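Local atomic coordinates of racemase (Pseudovibrio sp. JE062, PDB entry 3MKC), a protein that belongs to the enolase superfamily, joining an enolase-like N-terminal domain to a C-terminal domain of the TIM-barrel type. Residues S258-A263 against K280-Q285; M209-Y214 against A237-Q242. All coordinates share one frame; numbering follows the deposited sequence.

Contact 1. Residues S258-A263 against K280-Q285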
loop_
_atom_site.group_PDB
_atom_site.type_symbol
_atom_site.label_atom_id
_atom_site.label_comp_id
_atom_site.label_asym_id
_atom_site.label_seq_id
_atom_site.Cartn_x
_atom_site.Cartn_y
_atom_site.Cartn_z
ATOM N N SER A 258 -4.303 2.635 -22.758
ATOM C CA SER A 258 -4.024 3.144 -21.419
ATOM C C SER A 258 -3.449 2.030 -20.562
ATOM O O SER A 258 -3.610 0.850 -20.884
ATOM C CB SER A 258 -5.316 3.623 -20.730
ATOM O OG SER A 258 -5.758 4.877 -21.212
ATOM N N ARG A 259 -2.768 2.402 -19.482
ATOM C CA ARG A 259 -2.280 1.393 -18.550
ATOM C C ARG A 259 -3.509 1.100 -17.698
ATOM O O ARG A 259 -4.180 2.024 -17.232
ATOM C CB ARG A 259 -1.180 1.930 -17.633
ATOM C CG ARG A 259 0.222 1.982 -18.222
ATOM C CD ARG A 259 1.224 2.028 -17.065
ATOM N NE ARG A 259 2.612 2.133 -17.491
ATOM C CZ ARG A 259 3.187 3.249 -17.920
ATOM N NH1 ARG A 259 2.495 4.378 -17.987
ATOM N NH2 ARG A 259 4.467 3.243 -18.262
ATOM N N ILE A 260 -3.825 -0.174 -17.515
ATOM C CA ILE A 260 -4.978 -0.551 -16.705
ATOM C C ILE A 260 -4.464 -1.162 -15.412
ATOM O O ILE A 260 -3.629 -2.059 -15.441
ATOM C CB ILE A 260 -5.855 -1.584 -17.447
ATOM C CG1 ILE A 260 -6.270 -1.022 -18.808
ATOM C CG2 ILE A 260 -7.083 -1.928 -16.623
ATOM C CD1 ILE A 260 -7.042 0.281 -18.720
ATOM N N CYS A 261 -4.937 -0.650 -14.279
ATOM C CA CYS A 261 -4.509 -1.164 -12.983
ATOM C C CYS A 261 -5.560 -2.099 -12.420
ATOM O O CYS A 261 -6.704 -2.103 -12.858
ATOM C CB CYS A 261 -4.346 -0.033 -11.973
ATOM S SG CYS A 261 -3.358 1.351 -12.539
ATOM N N GLY A 262 -5.159 -2.869 -11.420
ATOM C CA GLY A 262 -6.091 -3.760 -10.762
ATOM C C GLY A 262 -5.509 -4.265 -9.455
ATOM O O GLY A 262 -4.360 -3.963 -9.121
ATOM N N ALA A 263 -6.332 -4.991 -8.699
ATOM C CA ALA A 263 -5.916 -5.623 -7.445
ATOM C C ALA A 263 -5.798 -4.763 -6.188
ATOM O O ALA A 263 -5.296 -5.225 -5.172
ATOM C CB ALA A 263 -4.617 -6.378 -7.672
ATOM N N LYS A 280 -5.121 -9.363 -17.318
ATOM C CA LYS A 280 -4.177 -8.815 -18.288
ATOM C C LYS A 280 -3.745 -7.395 -17.926
ATOM O O LYS A 280 -3.240 -6.657 -18.784
ATOM C CB LYS A 280 -4.815 -8.795 -19.680
ATOM C CG LYS A 280 -5.160 -10.159 -20.236
ATOM C CD LYS A 280 -5.689 -10.018 -21.661
ATOM C CE LYS A 280 -5.778 -11.362 -22.374
ATOM N NZ LYS A 280 -5.999 -11.174 -23.851
ATOM N N VAL A 281 -3.935 -7.007 -16.666
ATOM C CA VAL A 281 -3.581 -5.652 -16.248
ATOM C C VAL A 281 -2.095 -5.310 -16.358
ATOM O O VAL A 281 -1.240 -6.191 -16.310
ATOM C CB VAL A 281 -4.087 -5.357 -14.800
ATOM C CG1 VAL A 281 -5.596 -5.481 -14.765
ATOM C CG2 VAL A 281 -3.449 -6.301 -13.798
ATOM N N HIS A 282 -1.803 -4.023 -16.538
ATOM C CA HIS A 282 -0.422 -3.555 -16.665
ATOM C C HIS A 282 0.213 -3.311 -15.320
ATOM O O HIS A 282 1.430 -3.267 -15.211
ATOM C CB HIS A 282 -0.328 -2.200 -17.382
ATOM C CG HIS A 282 -0.895 -2.176 -18.762
ATOM N ND1 HIS A 282 -2.250 -2.161 -19.013
ATOM C CD2 HIS A 282 -0.288 -2.067 -19.970
ATOM C CE1 HIS A 282 -2.454 -2.038 -20.312
ATOM N NE2 HIS A 282 -1.279 -1.977 -20.914
ATOM N N LEU A 283 -0.616 -3.126 -14.304
ATOM C CA LEU A 283 -0.092 -2.780 -12.995
ATOM C C LEU A 283 -0.964 -3.307 -11.862
ATOM O O LEU A 283 -2.189 -3.246 -11.935
ATOM C CB LEU A 283 0.006 -1.250 -12.939
ATOM C CG LEU A 283 0.736 -0.511 -11.822
ATOM C CD1 LEU A 283 1.229 0.837 -12.361
ATOM C CD2 LEU A 283 -0.188 -0.325 -10.631
ATOM N N LEU A 284 -0.313 -3.817 -10.820
ATOM C CA LEU A 284 -0.994 -4.355 -9.646
ATOM C C LEU A 284 -0.844 -3.398 -8.470
ATOM O O LEU A 284 0.225 -2.831 -8.256
ATOM C CB LEU A 284 -0.392 -5.703 -9.261
ATOM C CG LEU A 284 -0.531 -6.815 -10.302
ATOM C CD1 LEU A 284 0.315 -7.998 -9.864
ATOM C CD2 LEU A 284 -1.999 -7.226 -10.444
ATOM N N GLN A 285 -1.908 -3.256 -7.686
ATOM C CA GLN A 285 -1.889 -2.352 -6.547
ATOM C C GLN A 285 -2.114 -3.029 -5.193
ATOM O O GLN A 285 -2.586 -2.392 -4.245
ATOM C CB GLN A 285 -2.921 -1.243 -6.767
ATOM C CG GLN A 285 -2.683 -0.490 -8.074
ATOM C CD GLN A 285 -3.714 0.587 -8.352
ATOM O OE1 GLN A 285 -4.915 0.345 -8.284
ATOM N NE2 GLN A 285 -3.242 1.785 -8.682
#

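Contact 2. Residues M209-Y214 against A237-Q242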
loop_
_atom_site.group_PDB
_atom_site.type_symbol
_atom_site.label_atom_id
_atom_site.label_comp_id
_atom_site.label_asym_id
_atom_site.label_seq_id
_atom_site.Cartn_x
_atom_site.Cartn_y
_atom_site.Cartn_z
HETATM N N MSE A 209 -1.659 10.215 -12.806
HETATM C CA MSE A 209 -2.434 8.983 -12.701
HETATM C C MSE A 209 -3.867 9.352 -12.346
HETATM O O MSE A 209 -4.116 10.441 -11.828
HETATM C CB MSE A 209 -1.866 8.081 -11.610
HETATM C CG MSE A 209 -0.484 7.513 -11.931
HETATM SE SE MSE A 209 1.013 8.710 -11.688
HETATM C CE MSE A 209 2.260 7.434 -11.029
ATOM N N VAL A 210 -4.807 8.456 -12.623
ATOM C CA VAL A 210 -6.210 8.736 -12.326
ATOM C C VAL A 210 -6.926 7.564 -11.659
ATOM O O VAL A 210 -6.830 6.421 -12.116
ATOM C CB VAL A 210 -6.988 9.110 -13.608
ATOM C CG1 VAL A 210 -8.411 9.533 -13.248
ATOM C CG2 VAL A 210 -6.266 10.233 -14.348
ATOM N N ASP A 211 -7.640 7.871 -10.579
ATOM C CA ASP A 211 -8.409 6.891 -9.821
ATOM C C ASP A 211 -9.871 7.199 -10.106
ATOM O O ASP A 211 -10.385 8.238 -9.687
ATOM C CB ASP A 211 -8.114 7.042 -8.321
ATOM C CG ASP A 211 -8.952 6.112 -7.448
ATOM O OD1 ASP A 211 -9.761 5.330 -7.985
ATOM O OD2 ASP A 211 -8.794 6.168 -6.211
ATOM N N TYR A 212 -10.535 6.306 -10.829
ATOM C CA TYR A 212 -11.933 6.513 -11.183
ATOM C C TYR A 212 -12.898 6.041 -10.094
ATOM O O TYR A 212 -14.115 6.171 -10.227
ATOM C CB TYR A 212 -12.219 5.835 -12.528
ATOM C CG TYR A 212 -11.431 6.447 -13.672
ATOM C CD1 TYR A 212 -11.947 7.507 -14.415
ATOM C CD2 TYR A 212 -10.156 5.989 -13.983
ATOM C CE1 TYR A 212 -11.206 8.098 -15.447
ATOM C CE2 TYR A 212 -9.410 6.566 -15.001
ATOM C CZ TYR A 212 -9.938 7.622 -15.732
ATOM O OH TYR A 212 -9.194 8.193 -16.746
ATOM N N LEU A 213 -12.337 5.513 -9.009
ATOM C CA LEU A 213 -13.113 5.047 -7.867
ATOM C C LEU A 213 -14.299 4.134 -8.157
ATOM O O LEU A 213 -15.372 4.287 -7.566
ATOM C CB LEU A 213 -13.581 6.249 -7.033
ATOM C CG LEU A 213 -12.464 6.938 -6.251
ATOM C CD1 LEU A 213 -12.910 8.330 -5.800
ATOM C CD2 LEU A 213 -12.079 6.071 -5.059
ATOM N N TYR A 214 -14.105 3.196 -9.079
ATOM C CA TYR A 214 -15.128 2.212 -9.397
ATOM C C TYR A 214 -16.483 2.780 -9.804
ATOM O O TYR A 214 -17.521 2.236 -9.436
ATOM C CB TYR A 214 -15.299 1.291 -8.189
ATOM C CG TYR A 214 -13.994 0.690 -7.711
ATOM C CD1 TYR A 214 -13.357 -0.306 -8.445
ATOM C CD2 TYR A 214 -13.369 1.150 -6.545
ATOM C CE1 TYR A 214 -12.141 -0.829 -8.043
ATOM C CE2 TYR A 214 -12.143 0.631 -6.132
ATOM C CZ TYR A 214 -11.535 -0.360 -6.893
ATOM O OH TYR A 214 -10.318 -0.873 -6.519
ATOM N N ALA A 237 -4.920 4.169 -15.508
ATOM C CA ALA A 237 -6.337 4.278 -15.209
ATOM C C ALA A 237 -6.630 3.272 -14.099
ATOM O O ALA A 237 -6.604 2.061 -14.325
ATOM C CB ALA A 237 -7.152 3.960 -16.437
ATOM N N GLU A 238 -6.900 3.793 -12.906
ATOM C CA GLU A 238 -7.174 2.976 -11.726
ATOM C C GLU A 238 -8.655 2.853 -11.371
ATOM O O GLU A 238 -9.423 3.791 -11.548
ATOM C CB GLU A 238 -6.436 3.574 -10.531
ATOM C CG GLU A 238 -6.766 2.949 -9.193
ATOM C CD GLU A 238 -6.026 3.628 -8.057
ATOM O OE1 GLU A 238 -4.902 4.113 -8.295
ATOM O OE2 GLU A 238 -6.565 3.664 -6.933
ATOM N N ALA A 239 -9.035 1.694 -10.848
ATOM C CA ALA A 239 -10.408 1.450 -10.431
ATOM C C ALA A 239 -11.426 1.882 -11.482
ATOM O O ALA A 239 -12.359 2.633 -11.196
ATOM C CB ALA A 239 -10.672 2.173 -9.114
ATOM N N THR A 240 -11.232 1.408 -12.706
ATOM C CA THR A 240 -12.139 1.730 -13.796
ATOM C C THR A 240 -13.385 0.858 -13.690
ATOM O O THR A 240 -14.506 1.360 -13.651
ATOM C CB THR A 240 -11.478 1.473 -15.158
ATOM O OG1 THR A 240 -10.964 0.137 -15.185
ATOM C CG2 THR A 240 -10.337 2.452 -15.394
ATOM N N LEU A 241 -13.183 -0.451 -13.627
ATOM C CA LEU A 241 -14.301 -1.380 -13.540
ATOM C C LEU A 241 -14.388 -2.000 -12.160
ATOM O O LEU A 241 -13.510 -1.794 -11.324
ATOM C CB LEU A 241 -14.151 -2.473 -14.599
ATOM C CG LEU A 241 -14.271 -1.947 -16.031
ATOM C CD1 LEU A 241 -13.902 -3.036 -17.036
ATOM C CD2 LEU A 241 -15.688 -1.457 -16.253
ATOM N N GLN A 242 -15.454 -2.755 -11.922
ATOM C CA GLN A 242 -15.628 -3.388 -10.629
ATOM C C GLN A 242 -14.468 -4.332 -10.377
ATOM O O GLN A 242 -13.943 -4.965 -11.292
ATOM C CB GLN A 242 -16.972 -4.107 -10.566
ATOM C CG GLN A 242 -18.149 -3.155 -10.782
ATOM C CD GLN A 242 -18.040 -1.881 -9.947
ATOM O OE1 GLN A 242 -17.857 -0.787 -10.479
ATOM N NE2 GLN A 242 -18.144 -2.024 -8.635
#

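Contact 1. Residues S258-A263 against K280-Q285
Cys261 pairs with Leu283, and Gly262 with Leu284, as parallel bridges between two successive strands of the barrel domain, the ends of a beta-alpha-beta unit whose helix is 268-277. The ladder is opened by the carbonyl of Ile260, which accepts from His282 N (Ile260 O to His282 N 2.9 Å) and only weakly from Leu283 N (3.4 Å from the same oxygen). Gly262 continues it with both of its backbone polar groups: Gly262 N donates to Leu283 O at 3.0 Å, and Gly262 O accepts from Gln285 N at 2.9 Å. Glycine suits this position because Val281 CG1 stands over the backbone on the side a side chain would occupy. At the N-terminal end of the pair, the flat imidazole of His282 lies against the chain, with Arg259 CA over one face, 3.8 Å from the ring centroid, in a CH-pi contact. His282 CG stands anti to its own carbonyl carbon (chi1 -59°), beside the backbone N that bonds Ile260 O, which carries the ring back against 259-260. On one face of the sheet Cys261 SG meets the Leu283 branch CD2 at 4.1 Å, the polarisable sulfur of a short side chain against a branched apolar tip. Gln285 reaches back so that its amide carbon CD lies 3.7 Å from Cys261 CB, while NE2 makes a weak hydrogen bond to Glu238. Compact Ala263 sets its CB 3.9 Å from Leu284 CD2. Phe236 of strand 236-238 packs on the Cys261 and Leu283 face, Trp275 of helix 268-277 on Val281 and Leu284, and helix 246-255 on Ile260.

Contact 2. Residues M209-Y214 against A237-Q242
The ring of Tyr214 lies flat over Ala239, whose CB sits 3.4 Å from the ring centroid and over its centre, a CH-pi contact that a small methyl suits well. Chi1 of Tyr214 (-53°) puts CG anti to the carbonyl carbon, beside the backbone N that bonds Ala239 O. The ring presents its edge to Leu241: CD1 is 3.2 Å from Leu241 O, which lies near the ring plane. The far end, OH, is hydrogen-bonded to Glu264. Asp211 and Glu238 meet differently. Both carry CG anti to the backbone N, for Asp211 at chi1 176°, and the two side chains cross with their carboxylates stacked, the planes 26° apart. Asp211 OD2 and Glu238 OE2, both acceptors, are 3.4 Å apart and share no bond; Glu238 OE1 instead forms a salt bridge with Lys177. Asp211 OD1 closes an Asx turn, accepting a hydrogen bond from Leu213 N, 2.8 Å away and above the carboxylate plane. These acids stand where two neighbouring parallel strands of the barrel, 207-211 and 236-238, end in loops. Enolase-superfamily members commonly bind a metal through acidic residues at such strand ends, and the placement of Asp211 and Glu238 is consistent with that pattern. Tyr212 leaves the strand toward the opposite side: its CE2 touches Ala237 CB at 3.7 Å, Glu238 O lies at the ring edge, and Val210 CG1 packs over one face. Backbone bonds fix the register of the two strands, Glu238 N to Val210 O at 2.7 Å and Tyr212 N to Glu238 O at 2.8 Å. Past the strands, Tyr214 N still reaches Ala239 O, and helix 219-228 covers Tyr212 and Ala237 through Leu226.

The contacts follow one another along the chain, contact 2 closing before contact 1 opens, and their centres are 10 Å apart on the same side of the chain's centre. Each joins the two strands of one beta-alpha-beta unit, and together they take in four successive barrel strands, 207-211, 236-238, 261-262 and 283-284. The seam between them runs from 236-238 to 261-262: Arg259 O and Ala237 N are 2.8 Å apart, a probable backbone hydrogen bond, and Cys261 CB packs on Glu238 CA. Helix 246-255, which links these two strands, packs on both contacts. The barrel wall is thus continuous through both units of the C-terminal domain.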